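Local coordinates for alpha-L-arabinofuranosidase B (Aspergillus kawachii, PDB 6SXT), which hydrolyses terminal non-reducing alpha-L-arabinofuranoside residues from arabinoxylan, L-arabinan and arabinogalactan, contributing to the breakdown of plant hemicellulose, at residues A[244-253]-A[302-313]; A[190-201]-A[215-223]. All coordinates share one frame; numbering follows the deposited sequence. Where two conformers were deposited one is given.

Both contacts lie in the catalytic domain, of the concanavalin-like clan, and follow one another in series, with neither enclosing nor crossing the other. From the N terminus, interaction 2 comes first: residues 190-201 meet 215-223, closing a short loop that carries D203, the nucleophile E205, N206 and N207. The chain then enters strands 227-235 and 238-245. Interaction 1 joins the corner at 244-253 to helix 302-313, closing a longer excursion that includes G280 and the proton donor D281. The centres of interactions 1 and 2 are about 20 Å apart, and the nearest atoms of interactions 1 and 2 about 5 Å apart. Strand 250-257 links them, since L251 packs on the helix while Y254 touches D220 and P221.

Interaction 1 of 2, residues A[244-253]-A[302-313]; sequences ANAASGSLST and DDTENSVQENIV
Q309 carries CG anti to its backbone N (chi1 165°) and bends at the next bond, which tucks its amide into the corner formed by 244-253, whereas L251 keeps CG beside its own backbone N (chi1 -72°) and lowers CD1 onto the helix. The Q309 amide lies against A244, CD to CB 3.5 Å, its end between the carbonyl oxygens of N245 and G249, a setting that would probably suit its NH2 group. L251 CD1 lies over the preceding turn, 3.5 Å from E305 O, and also touches Q309 CB. At the far end, I312 CG2 meets A246 CB at 3.8 Å, and V313 CA-H points to A246 O.

The strand segment is the connection of a beta hairpin: a type I turn from N245 to S248, with A247 N donating to N245 OD1 in an Asx turn, leads into the corner at G249, whose phi is positive. Waters bridge A246 O to I312 O, A247 O to V313 O, and L251 N to N306 OD1, which also accepts from R242.

The example illustrates a helix laid across a strand corner. The axes of strand 250-253 and helix 302-313 come within 7.9 Å, at 139° between their directions. K233 and R242 grip the E305 carboxylate from strands 227-235 and 238-245, I312 continues onto strand 145-152, and helix 4-10 flanks the helix through T304, S307 and V308.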
ATOM      1  N   ALA A 244      -0.294 -16.664   9.381  1.00 16.29           N
ATOM      2  CA  ALA A 244       1.064 -16.856   9.951  1.00 15.21           C
ATOM      3  C   ALA A 244       1.768 -15.525  10.009  1.00 16.80           C
ATOM      4  O   ALA A 244       1.426 -14.591   9.265  1.00 16.75           O
ATOM      5  CB  ALA A 244       1.902 -17.785   9.125  1.00 16.40           C
ATOM      6  N   ASN A 245       2.800 -15.467  10.877  1.00 15.78           N
ATOM      7  CA  ASN A 245       3.882 -14.471  10.753  1.00 15.52           C
ATOM      8  C   ASN A 245       4.722 -14.867   9.562  1.00 15.32           C
ATOM      9  O   ASN A 245       5.295 -15.928   9.541  1.00 15.90           O
ATOM     10  CB  ASN A 245       4.708 -14.517  12.044  1.00 15.38           C
ATOM     11  CG  ASN A 245       5.758 -13.422  12.071  1.00 16.84           C
ATOM     12  OD1 ASN A 245       6.064 -12.825  11.040  1.00 16.85           O
ATOM     13  ND2 ASN A 245       6.388 -13.248  13.240  1.00 20.71           N
ATOM     14  N   ALA A 246       4.729 -14.053   8.498  1.00 15.51           N
ATOM     15  CA  ALA A 246       5.483 -14.376   7.286  1.00 15.41           C
ATOM     16  C   ALA A 246       6.993 -14.413   7.579  1.00 17.07           C
ATOM     17  O   ALA A 246       7.736 -14.986   6.739  1.00 17.30           O
ATOM     18  CB  ALA A 246       5.180 -13.362   6.219  1.00 16.48           C
ATOM     19  N   ALA A 247       7.431 -13.835   8.703  1.00 16.28           N
ATOM     20  CA  ALA A 247       8.864 -13.848   9.082  1.00 16.71           C
ATOM     21  C   ALA A 247       9.214 -15.038   9.965  1.00 19.33           C
ATOM     22  O   ALA A 247      10.393 -15.315  10.137  1.00 19.25           O
ATOM     23  CB  ALA A 247       9.206 -12.557   9.752  1.00 18.00           C
ATOM     24  N   SER A 248       8.263 -15.791  10.496  1.00 17.73           N
ATOM     25  CA  SER A 248       8.621 -16.839  11.489  1.00 18.85           C
ATOM     26  C   SER A 248       7.493 -17.859  11.671  1.00 18.78           C
ATOM     27  O   SER A 248       6.366 -17.396  11.945  1.00 20.42           O
ATOM     28  CB  SER A 248       8.933 -16.197  12.805  1.00 22.28           C
ATOM     29  OG  SER A 248       9.507 -17.204  13.648  1.00 25.86           O
ATOM     30  N   GLY A 249       7.823 -19.150  11.669  1.00 20.03           N
ATOM     31  CA  GLY A 249       6.871 -20.149  12.177  1.00 19.48           C
ATOM     32  C   GLY A 249       5.847 -20.552  11.150  1.00 18.74           C
ATOM     33  O   GLY A 249       6.059 -20.420   9.920  1.00 19.16           O
ATOM     34  N   SER A 250       4.716 -21.092  11.630  1.00 17.93           N
ATOM     35  CA  SER A 250       3.788 -21.849  10.773  1.00 18.10           C
ATOM     36  C   SER A 250       2.446 -21.114  10.663  1.00 16.67           C
ATOM     37  O   SER A 250       2.195 -20.183  11.414  1.00 18.06           O
ATOM     38  CB  SER A 250       3.657 -23.301  11.291  1.00 25.10           C
ATOM     39  OG  SER A 250       3.428 -23.268  12.666  1.00 33.93           O
ATOM     40  N   LEU A 251       1.653 -21.596   9.704  1.00 17.20           N
ATOM     41  CA  LEU A 251       0.229 -21.220   9.564  1.00 18.08           C
ATOM     42  C   LEU A 251      -0.573 -21.861  10.690  1.00 19.51           C
ATOM     43  O   LEU A 251      -0.339 -23.046  11.018  1.00 21.97           O
ATOM     44  CB  LEU A 251      -0.312 -21.705   8.235  1.00 17.75           C
ATOM     45  CG  LEU A 251       0.190 -20.931   7.018  1.00 17.39           C
ATOM     46  CD1 LEU A 251      -0.002 -21.734   5.730  1.00 20.03           C
ATOM     47  CD2 LEU A 251      -0.459 -19.584   6.879  1.00 18.75           C
ATOM     48  N   SER A 252      -1.513 -21.106  11.215  1.00 16.17           N
ATOM     49  CA  SER A 252      -2.574 -21.625  12.108  1.00 16.62           C
ATOM     50  C   SER A 252      -3.894 -21.470  11.373  1.00 17.87           C
ATOM     51  O   SER A 252      -4.049 -20.545  10.528  1.00 16.88           O
ATOM     52  CB  SER A 252      -2.604 -20.920  13.382  1.00 19.89           C
ATOM     53  OG  SER A 252      -1.408 -21.175  14.102  1.00 22.47           O
ATOM     54  N   THR A 253      -4.843 -22.359  11.643  1.00 16.09           N
ATOM     55  CA  THR A 253      -6.141 -22.324  10.977  1.00 15.96           C
ATOM     56  C   THR A 253      -7.133 -21.591  11.871  1.00 19.14           C
ATOM     57  O   THR A 253      -7.333 -22.010  13.027  1.00 20.32           O
ATOM     58  CB  THR A 253      -6.588 -23.730  10.589  1.00 16.84           C
ATOM     59  OG1 THR A 253      -5.617 -24.265   9.696  1.00 17.85           O
ATOM     60  CG2 THR A 253      -7.965 -23.697   9.973  1.00 17.77           C
ATOM     61  N   ASP A 302      -3.485 -28.553   3.405  1.00 16.99           N
ATOM     62  CA  ASP A 302      -2.768 -27.861   4.475  1.00 16.98           C
ATOM     63  C   ASP A 302      -1.258 -28.059   4.275  1.00 17.47           C
ATOM     64  O   ASP A 302      -0.505 -27.087   4.536  1.00 17.99           O
ATOM     65  CB  ASP A 302      -3.155 -28.278   5.900  1.00 18.16           C
ATOM     66  CG  ASP A 302      -4.514 -27.802   6.375  1.00 21.30           C
ATOM     67  OD1 ASP A 302      -5.270 -27.196   5.540  1.00 21.77           O
ATOM     68  OD2 ASP A 302      -4.801 -27.970   7.566  1.00 18.93           O
ATOM     69  N   ASP A 303      -0.844 -29.264   3.890  1.00 18.42           N
ATOM     70  CA  ASP A 303       0.595 -29.582   3.718  0.50 20.01           C
ATOM     71  C   ASP A 303       1.197 -28.657   2.653  1.00 18.05           C
ATOM     72  O   ASP A 303       2.299 -28.146   2.862  1.00 18.79           O
ATOM     73  CB  ASP A 303       0.803 -31.028   3.275  0.50 24.69           C
ATOM     74  CG  ASP A 303       2.265 -31.436   3.265  0.50 30.59           C
ATOM     75  OD1 ASP A 303       2.865 -31.508   4.363  0.50 35.63           O
ATOM     76  OD2 ASP A 303       2.792 -31.695   2.159  0.50 37.86           O
ATOM     77  N   THR A 304       0.506 -28.484   1.552  1.00 17.91           N
ATOM     78  CA  THR A 304       1.026 -27.635   0.438  1.00 17.50           C
ATOM     79  C   THR A 304       1.199 -26.226   0.973  1.00 17.53           C
ATOM     80  O   THR A 304       2.246 -25.628   0.788  1.00 16.74           O
ATOM     81  CB  THR A 304       0.063 -27.660  -0.731  1.00 17.83           C
ATOM     82  OG1 THR A 304       0.073 -28.977  -1.300  1.00 18.76           O
ATOM     83  CG2 THR A 304       0.357 -26.630  -1.792  1.00 18.56           C
ATOM     84  N   GLU A 305       0.178 -25.682   1.624  1.00 15.81           N
ATOM     85  CA  GLU A 305       0.290 -24.336   2.212  1.00 15.72           C
ATOM     86  C   GLU A 305       1.402 -24.243   3.246  1.00 15.92           C
ATOM     87  O   GLU A 305       2.100 -23.233   3.303  1.00 16.47           O
ATOM     88  CB  GLU A 305      -1.036 -23.939   2.831  1.00 15.50           C
ATOM     89  CG  GLU A 305      -2.089 -23.680   1.780  1.00 16.77           C
ATOM     90  CD  GLU A 305      -3.453 -23.475   2.415  1.00 19.32           C
ATOM     91  OE1 GLU A 305      -3.734 -24.152   3.453  1.00 17.75           O
ATOM     92  OE2 GLU A 305      -4.234 -22.638   1.897  1.00 17.79           O
ATOM     93  N   ASN A 306       1.582 -25.272   4.078  1.00 15.92           N
ATOM     94  CA  ASN A 306       2.656 -25.247   5.079  1.00 17.48           C
ATOM     95  C   ASN A 306       4.017 -25.137   4.369  1.00 16.12           C
ATOM     96  O   ASN A 306       4.872 -24.433   4.879  1.00 16.96           O
ATOM     97  CB  ASN A 306       2.604 -26.504   5.940  1.00 16.72           C
ATOM     98  CG  ASN A 306       1.376 -26.581   6.839  1.00 18.08           C
ATOM     99  OD1 ASN A 306       0.720 -25.570   7.126  1.00 18.52           O
ATOM    100  ND2 ASN A 306       1.092 -27.814   7.328  1.00 18.19           N
ATOM    101  N   SER A 307       4.180 -25.821   3.263  1.00 16.36           N
ATOM    102  CA  SER A 307       5.450 -25.792   2.489  1.00 17.46           C
ATOM    103  C   SER A 307       5.631 -24.377   1.931  1.00 18.31           C
ATOM    104  O   SER A 307       6.755 -23.868   1.905  1.00 16.73           O
ATOM    105  CB  SER A 307       5.504 -26.835   1.413  1.00 18.42           C
ATOM    106  OG  SER A 307       5.636 -28.127   2.038  1.00 22.87           O
ATOM    107  N   VAL A 308       4.560 -23.795   1.397  1.00 16.77           N
ATOM    108  CA  VAL A 308       4.602 -22.381   0.913  1.00 16.67           C
ATOM    109  C   VAL A 308       5.032 -21.447   2.043  1.00 16.62           C
ATOM    110  O   VAL A 308       5.895 -20.574   1.860  1.00 15.94           O
ATOM    111  CB  VAL A 308       3.246 -21.974   0.320  1.00 16.02           C
ATOM    112  CG1 VAL A 308       3.213 -20.477   0.032  1.00 17.28           C
ATOM    113  CG2 VAL A 308       2.970 -22.776  -0.936  1.00 16.23           C
ATOM    114  N   GLN A 309       4.461 -21.593   3.250  1.00 16.03           N
ATOM    115  CA  GLN A 309       4.796 -20.739   4.402  1.00 15.41           C
ATOM    116  C   GLN A 309       6.276 -20.919   4.785  1.00 15.34           C
ATOM    117  O   GLN A 309       6.923 -19.931   5.052  1.00 16.53           O
ATOM    118  CB  GLN A 309       3.848 -20.999   5.573  1.00 15.94           C
ATOM    119  CG  GLN A 309       4.334 -20.445   6.879  1.00 16.21           C
ATOM    120  CD  GLN A 309       4.433 -18.951   7.006  1.00 16.45           C
ATOM    121  OE1 GLN A 309       4.974 -18.429   8.012  1.00 19.29           O
ATOM    122  NE2 GLN A 309       3.859 -18.259   6.075  1.00 14.46           N
ATOM    123  N   GLU A 310       6.787 -22.156   4.708  1.00 16.59           N
ATOM    124  CA  GLU A 310       8.225 -22.406   4.993  1.00 18.53           C
ATOM    125  C   GLU A 310       9.086 -21.646   3.970  1.00 17.19           C
ATOM    126  O   GLU A 310      10.080 -21.028   4.370  1.00 18.15           O
ATOM    127  CB  GLU A 310       8.477 -23.908   4.932  1.00 23.51           C
ATOM    128  CG  GLU A 310       9.884 -24.276   5.307  1.00 31.75           C
ATOM    129  CD  GLU A 310      10.117 -25.788   5.427  1.00 46.09           C
ATOM    130  OE1 GLU A 310       9.230 -26.569   4.991  1.00 49.04           O
ATOM    131  OE2 GLU A 310      11.182 -26.159   5.935  1.00 54.36           O
ATOM    132  N   ASN A 311       8.654 -21.604   2.727  1.00 16.19           N
ATOM    133  CA  ASN A 311       9.347 -20.880   1.644  1.00 15.49           C
ATOM    134  C   ASN A 311       9.324 -19.381   1.958  1.00 14.71           C
ATOM    135  O   ASN A 311      10.359 -18.711   1.804  1.00 16.14           O
ATOM    136  CB  ASN A 311       8.746 -21.266   0.323  1.00 16.12           C
ATOM    137  CG  ASN A 311       9.381 -20.517  -0.816  1.00 18.30           C
ATOM    138  OD1 ASN A 311       9.081 -19.329  -1.020  1.00 17.14           O
ATOM    139  ND2 ASN A 311      10.308 -21.169  -1.501  1.00 19.35           N
ATOM    140  N   ILE A 312       8.162 -18.830   2.305  1.00 15.19           N
ATOM    141  CA  ILE A 312       8.027 -17.398   2.659  1.00 15.42           C
ATOM    142  C   ILE A 312       8.978 -17.047   3.789  1.00 15.43           C
ATOM    143  O   ILE A 312       9.708 -16.064   3.700  1.00 15.03           O
ATOM    144  CB  ILE A 312       6.558 -17.081   2.967  1.00 14.88           C
ATOM    145  CG1 ILE A 312       5.695 -17.226   1.733  1.00 15.32           C
ATOM    146  CG2 ILE A 312       6.486 -15.679   3.520  1.00 16.60           C
ATOM    147  CD1 ILE A 312       4.211 -17.273   2.051  1.00 15.99           C
ATOM    148  N   VAL A 313       8.998 -17.827   4.852  1.00 15.35           N
ATOM    149  CA  VAL A 313       9.879 -17.583   6.007  1.00 15.58           C
ATOM    150  C   VAL A 313      11.334 -17.579   5.496  1.00 16.99           C
ATOM    151  O   VAL A 313      12.116 -16.681   5.898  1.00 16.89           O
ATOM    152  CB  VAL A 313       9.656 -18.617   7.120  1.00 15.80           C
ATOM    153  CG1 VAL A 313      10.739 -18.536   8.180  1.00 17.92           C
ATOM    154  CG2 VAL A 313       8.288 -18.401   7.762  1.00 18.01           C
TER
HETATM  155  O   HOH W   1       9.955 -13.942   5.487  1.00 15.75           O
HETATM  156  O   HOH W   2      12.210 -14.941   8.150  1.00 17.56           O
HETATM  157  O   HOH W   3       2.568 -23.653   8.096  1.00 22.62           O
HETATM  158  O   HOH W   4      -6.855 -25.555   7.305  1.00 31.01           O

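Interaction 2 of 2, residues A[190-201]-A[215-223]; sequences WGYGAGDGPWIM and GYNSGDPSI. With EDO (1,2-ethanediol), chain P.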
ATOM      1  N   TRP A 190     -19.473  -5.876   8.698  1.00 23.75           N
ATOM      2  CA  TRP A 190     -19.961  -7.249   8.533  1.00 24.46           C
ATOM      3  C   TRP A 190     -19.334  -8.128   9.614  1.00 28.70           C
ATOM      4  O   TRP A 190     -19.800  -8.161  10.763  1.00 31.16           O
ATOM      5  CB  TRP A 190     -19.655  -7.688   7.087  1.00 23.65           C
ATOM      6  CG  TRP A 190     -20.227  -6.806   6.018  1.00 23.86           C
ATOM      7  CD1 TRP A 190     -21.496  -6.874   5.486  1.00 26.96           C
ATOM      8  CD2 TRP A 190     -19.551  -5.769   5.285  1.00 23.75           C
ATOM      9  NE1 TRP A 190     -21.640  -5.922   4.512  1.00 25.89           N
ATOM     10  CE2 TRP A 190     -20.476  -5.208   4.377  1.00 26.78           C
ATOM     11  CE3 TRP A 190     -18.253  -5.196   5.354  1.00 24.39           C
ATOM     12  CZ2 TRP A 190     -20.128  -4.165   3.515  1.00 25.19           C
ATOM     13  CZ3 TRP A 190     -17.908  -4.187   4.481  1.00 26.05           C
ATOM     14  CH2 TRP A 190     -18.846  -3.664   3.581  1.00 29.40           C
ATOM     15  N   GLY A 191     -18.265  -8.824   9.299  1.00 22.67           N
ATOM     16  CA  GLY A 191     -17.616  -9.732  10.226  1.00 22.13           C
ATOM     17  C   GLY A 191     -16.510  -9.030  10.986  1.00 20.58           C
ATOM     18  O   GLY A 191     -16.022  -8.016  10.531  1.00 21.01           O
ATOM     19  N   TYR A 192     -16.062  -9.717  12.029  1.00 21.43           N
ATOM     20  CA  TYR A 192     -14.871  -9.313  12.804  1.00 23.03           C
ATOM     21  C   TYR A 192     -14.519 -10.441  13.753  1.00 24.03           C
ATOM     22  O   TYR A 192     -15.248 -11.474  13.916  1.00 23.90           O
ATOM     23  CB  TYR A 192     -15.078  -7.937  13.443  1.00 24.15           C
ATOM     24  CG  TYR A 192     -16.245  -7.943  14.410  1.00 27.63           C
ATOM     25  CD1 TYR A 192     -16.077  -8.334  15.726  1.00 30.32           C
ATOM     26  CD2 TYR A 192     -17.526  -7.634  13.977  1.00 32.58           C
ATOM     27  CE1 TYR A 192     -17.151  -8.372  16.625  1.00 34.15           C
ATOM     28  CE2 TYR A 192     -18.616  -7.687  14.858  1.00 35.94           C
ATOM     29  CZ  TYR A 192     -18.419  -8.048  16.184  1.00 38.95           C
ATOM     30  OH  TYR A 192     -19.469  -8.141  17.078  1.00 39.36           O
ATOM     31  N   GLY A 193     -13.294 -10.383  14.273  1.00 22.34           N
ATOM     32  CA  GLY A 193     -12.750 -11.423  15.132  1.00 22.95           C
ATOM     33  C   GLY A 193     -12.531 -10.902  16.561  1.00 24.20           C
ATOM     34  O   GLY A 193     -13.113  -9.837  16.932  1.00 26.48           O
ATOM     35  N   ALA A 194     -11.702 -11.632  17.288  1.00 23.78           N
ATOM     36  CA  ALA A 194     -11.301 -11.324  18.684  1.00 24.78           C
ATOM     37  C   ALA A 194     -10.437 -10.062  18.718  1.00 29.66           C
ATOM     38  O   ALA A 194      -9.669  -9.745  17.750  1.00 24.19           O
ATOM     39  CB  ALA A 194     -10.623 -12.511  19.295  1.00 26.28           C
ATOM     40  N   GLY A 195     -10.545  -9.271  19.787  1.00 28.23           N
ATOM     41  CA  GLY A 195      -9.687  -8.096  20.003  1.00 27.21           C
ATOM     42  C   GLY A 195     -10.043  -6.890  19.172  1.00 26.03           C
ATOM     43  O   GLY A 195     -11.206  -6.741  18.779  1.00 28.62           O
ATOM     44  N   ASP A 196      -9.048  -6.070  18.867  1.00 26.05           N
ATOM     45  CA  ASP A 196      -9.227  -4.738  18.231  1.00 27.91           C
ATOM     46  C   ASP A 196      -8.869  -4.759  16.728  1.00 26.78           C
ATOM     47  O   ASP A 196      -8.987  -3.699  16.072  1.00 28.18           O
ATOM     48  CB  ASP A 196      -8.355  -3.682  18.890  1.00 34.50           C
ATOM     49  CG  ASP A 196      -8.829  -3.285  20.280  1.00 46.25           C
ATOM     50  OD1 ASP A 196     -10.035  -3.418  20.561  1.00 47.89           O
ATOM     51  OD2 ASP A 196      -7.975  -2.903  21.065  1.00 57.16           O
ATOM     52  N   GLY A 197      -8.476  -5.916  16.198  1.00 25.77           N
ATOM     53  CA  GLY A 197      -8.139  -5.997  14.768  1.00 21.92           C
ATOM     54  C   GLY A 197      -6.692  -5.591  14.527  1.00 24.14           C
ATOM     55  O   GLY A 197      -5.901  -5.364  15.439  1.00 22.50           O
ATOM     56  N   PRO A 198      -6.224  -5.623  13.271  1.00 20.52           N
ATOM     57  CA  PRO A 198      -7.053  -6.042  12.133  1.00 19.53           C
ATOM     58  C   PRO A 198      -7.241  -7.542  12.082  1.00 18.13           C
ATOM     59  O   PRO A 198      -6.614  -8.270  12.838  1.00 19.12           O
ATOM     60  CB  PRO A 198      -6.212  -5.559  10.956  1.00 19.22           C
ATOM     61  CG  PRO A 198      -4.775  -5.793  11.441  1.00 20.70           C
ATOM     62  CD  PRO A 198      -4.819  -5.447  12.912  1.00 19.63           C
ATOM     63  N   TRP A 199      -8.096  -8.022  11.177  1.00 17.17           N
ATOM     64  CA  TRP A 199      -8.435  -9.435  11.010  1.00 17.89           C
ATOM     65  C   TRP A 199      -8.237  -9.799   9.547  1.00 17.78           C
ATOM     66  O   TRP A 199      -8.572  -8.988   8.666  1.00 17.47           O
ATOM     67  CB  TRP A 199      -9.876  -9.760  11.404  1.00 18.89           C
ATOM     68  CG  TRP A 199     -10.170  -9.306  12.813  1.00 19.38           C
ATOM     69  CD1 TRP A 199      -9.821  -9.954  13.945  1.00 21.53           C
ATOM     70  CD2 TRP A 199     -10.866  -8.112  13.198  1.00 19.68           C
ATOM     71  NE1 TRP A 199     -10.217  -9.205  15.034  1.00 21.97           N
ATOM     72  CE2 TRP A 199     -10.884  -8.095  14.609  1.00 21.29           C
ATOM     73  CE3 TRP A 199     -11.458  -7.050  12.515  1.00 19.77           C
ATOM     74  CZ2 TRP A 199     -11.463  -7.033  15.310  1.00 22.51           C
ATOM     75  CZ3 TRP A 199     -12.044  -6.013  13.203  1.00 23.27           C
ATOM     76  CH2 TRP A 199     -12.010  -6.003  14.602  1.00 22.58           C
ATOM     77  N   ILE A 200      -7.823 -11.030   9.322  1.00 16.75           N
ATOM     78  CA  ILE A 200      -7.960 -11.665   7.992  1.00 16.81           C
ATOM     79  C   ILE A 200      -9.369 -12.191   7.922  1.00 16.61           C
ATOM     80  O   ILE A 200      -9.777 -12.969   8.791  1.00 18.20           O
ATOM     81  CB  ILE A 200      -6.980 -12.824   7.776  1.00 16.57           C
ATOM     82  CG1 ILE A 200      -5.531 -12.340   7.916  1.00 18.64           C
ATOM     83  CG2 ILE A 200      -7.272 -13.464   6.449  1.00 17.04           C
ATOM     84  CD1 ILE A 200      -4.561 -13.471   8.090  1.00 22.66           C
ATOM     85  N   MET A 201     -10.095 -11.764   6.901  1.00 16.60           N
ATOM     86  CA  MET A 201     -11.451 -12.306   6.680  1.00 17.00           C
ATOM     87  C   MET A 201     -11.569 -12.686   5.208  1.00 17.12           C
ATOM     88  O   MET A 201     -10.623 -12.458   4.428  1.00 16.26           O
ATOM     89  CB  MET A 201     -12.502 -11.276   7.069  1.00 17.28           C
ATOM     90  CG  MET A 201     -12.388 -10.934   8.526  1.00 18.50           C
ATOM     91  SD  MET A 201     -13.801  -9.955   9.191  1.00 19.85           S
ATOM     92  CE  MET A 201     -13.217  -8.332   8.820  1.00 19.34           C
ATOM     93  N   GLY A 215     -20.962 -11.612  11.372  1.00 25.49           N
ATOM     94  CA  GLY A 215     -20.430 -10.815  12.503  1.00 30.39           C
ATOM     95  C   GLY A 215     -19.275 -11.494  13.246  1.00 34.23           C
ATOM     96  O   GLY A 215     -18.306 -11.919  12.626  1.00 25.93           O
ATOM     97  N   TYR A 216     -19.341 -11.603  14.580  1.00 30.57           N
ATOM     98  CA  TYR A 216     -18.231 -12.095  15.437  1.00 28.01           C
ATOM     99  C   TYR A 216     -17.988 -13.584  15.276  1.00 31.63           C
ATOM    100  O   TYR A 216     -18.913 -14.402  15.353  1.00 29.21           O
ATOM    101  CB  TYR A 216     -18.567 -11.737  16.894  1.00 32.90           C
ATOM    102  CG  TYR A 216     -17.533 -12.153  17.902  1.00 35.64           C
ATOM    103  CD1 TYR A 216     -16.287 -11.556  17.908  1.00 36.73           C
ATOM    104  CD2 TYR A 216     -17.780 -13.169  18.821  1.00 37.28           C
ATOM    105  CE1 TYR A 216     -15.343 -11.902  18.865  1.00 40.97           C
ATOM    106  CE2 TYR A 216     -16.828 -13.542  19.763  1.00 33.67           C
ATOM    107  CZ  TYR A 216     -15.619 -12.888  19.800  1.00 38.83           C
ATOM    108  OH  TYR A 216     -14.698 -13.320  20.710  1.00 41.56           O
ATOM    109  N   ASN A 217     -16.719 -13.970  15.163  1.00 22.09           N
ATOM    110  CA  ASN A 217     -16.238 -15.351  15.291  1.00 26.00           C
ATOM    111  C   ASN A 217     -15.003 -15.295  16.178  1.00 28.42           C
ATOM    112  O   ASN A 217     -14.054 -14.515  15.856  1.00 26.29           O
ATOM    113  CB  ASN A 217     -15.957 -16.004  13.959  1.00 25.71           C
ATOM    114  CG  ASN A 217     -17.212 -16.233  13.144  1.00 31.27           C
ATOM    115  OD1 ASN A 217     -17.732 -17.371  13.193  1.00 29.25           O
ATOM    116  ND2 ASN A 217     -17.589 -15.223  12.341  1.00 25.20           N
ATOM    117  N   SER A 218     -15.070 -16.003  17.310  1.00 27.03           N
ATOM    118  CA  SER A 218     -14.054 -15.889  18.388  1.00 28.45           C
ATOM    119  C   SER A 218     -12.728 -16.440  17.901  1.00 28.91           C
ATOM    120  O   SER A 218     -11.699 -16.159  18.536  1.00 29.17           O
ATOM    121  CB  SER A 218     -14.574 -16.609  19.671  1.00 23.50           C
ATOM    122  OG  SER A 218     -14.652 -18.043  19.418  1.00 27.56           O
ATOM    123  N   GLY A 219     -12.743 -17.357  16.938  1.00 25.08           N
ATOM    124  CA  GLY A 219     -11.537 -18.085  16.576  1.00 23.50           C
ATOM    125  C   GLY A 219     -10.674 -17.301  15.583  1.00 21.27           C
ATOM    126  O   GLY A 219      -9.667 -17.902  15.177  1.00 25.01           O
ATOM    127  N   ASP A 220     -11.129 -16.131  15.166  1.00 22.41           N
ATOM    128  CA  ASP A 220     -10.320 -15.314  14.206  1.00 21.64           C
ATOM    129  C   ASP A 220      -9.592 -14.250  15.004  1.00 21.36           C
ATOM    130  O   ASP A 220     -10.156 -13.259  15.414  1.00 22.04           O
ATOM    131  CB  ASP A 220     -11.181 -14.670  13.126  1.00 20.52           C
ATOM    132  CG  ASP A 220     -10.397 -14.227  11.893  1.00 20.34           C
ATOM    133  OD1 ASP A 220      -9.265 -14.665  11.768  1.00 21.97           O
ATOM    134  OD2 ASP A 220     -10.990 -13.495  11.043  1.00 22.47           O
ATOM    135  N   PRO A 221      -8.276 -14.391  15.210  1.00 19.12           N
ATOM    136  CA  PRO A 221      -7.576 -13.445  16.076  1.00 21.19           C
ATOM    137  C   PRO A 221      -7.194 -12.133  15.414  1.00 19.05           C
ATOM    138  O   PRO A 221      -7.092 -12.052  14.174  1.00 21.21           O
ATOM    139  CB  PRO A 221      -6.292 -14.224  16.417  1.00 23.12           C
ATOM    140  CG  PRO A 221      -6.031 -14.997  15.143  1.00 21.66           C
ATOM    141  CD  PRO A 221      -7.401 -15.436  14.665  1.00 20.78           C
ATOM    142  N   SER A 222      -6.941 -11.102  16.215  1.00 19.43           N
ATOM    143  CA  SER A 222      -6.266  -9.866  15.763  1.00 20.15           C
ATOM    144  C   SER A 222      -4.874 -10.229  15.253  1.00 18.78           C
ATOM    145  O   SER A 222      -4.180 -11.019  15.917  1.00 21.39           O
ATOM    146  CB  SER A 222      -6.144  -8.833  16.844  1.00 23.08           C
ATOM    147  OG  SER A 222      -7.418  -8.297  17.187  1.00 23.47           O
ATOM    148  N   ILE A 223      -4.477  -9.620  14.143  1.00 20.28           N
ATOM    149  CA  ILE A 223      -3.119  -9.818  13.562  1.00 19.59           C
ATOM    150  C   ILE A 223      -2.139  -8.850  14.228  1.00 23.14           C
ATOM    151  O   ILE A 223      -2.379  -7.669  14.210  1.00 29.19           O
ATOM    152  CB  ILE A 223      -3.194  -9.539  12.055  1.00 22.21           C
ATOM    153  CG1 ILE A 223      -4.126 -10.572  11.385  1.00 23.14           C
ATOM    154  CG2 ILE A 223      -1.787  -9.510  11.426  1.00 23.54           C
ATOM    155  CD1 ILE A 223      -3.888 -11.997  11.770  1.00 29.05           C
TER
HETATM  156  C1  EDO P 516     -14.194 -19.423  15.167  1.00 38.45           C
HETATM  157  O1  EDO P 516     -15.011 -18.734  16.127  1.00 37.53           O
HETATM  158  C2  EDO P 516     -14.414 -19.277  13.679  1.00 38.47           C
HETATM  159  O2  EDO P 516     -13.438 -18.549  12.793  1.00 25.28           O
HETATM  160  O   HOH W   5      -7.237 -12.814  11.543  1.00 18.15           O
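Y192 and Y216 form a single beta bridge within two irregular segments of the catalytic domain, one of which contains the cis proline P198. Backbone bonds come first. Y192 N donates to G215 O from well above the carbonyl plane, whereas N217 N approaches Y192 O almost in line with its C=O bond. A194 N to D220 O and I223 N to P198 O (2.8 Å) carry the pairing onward, and W190 O accepts a CA-H from G215. The W190 indole lines the inhibitor pocket.

Among the side chains, S222 OG donates to A194 O on a lone pair (2.7 Å) and accepts from G197 N, stapling the bend 194-197. A194 O also receives W199 NE1, in the plane of the indole. Y192 CB and G193 N lie over one face of that ring, G197 CA over the centre of the other.

Apolar contacts flank these bonds. The two tyrosine rings meet obliquely, planes at 41°, Y192 CE1 lying 3.5 Å from Y216 CD1; I223 sets CB against P198 CG and CD1 against I200 CD1.

The chi1 of D220, -161°, swings its carboxylate to the backbone of I200. A water joins D220 OD1 to I200 N and P221 O, and D220 OD2 stands 2.6 Å from I200 O, so close that the acid probably carries a proton.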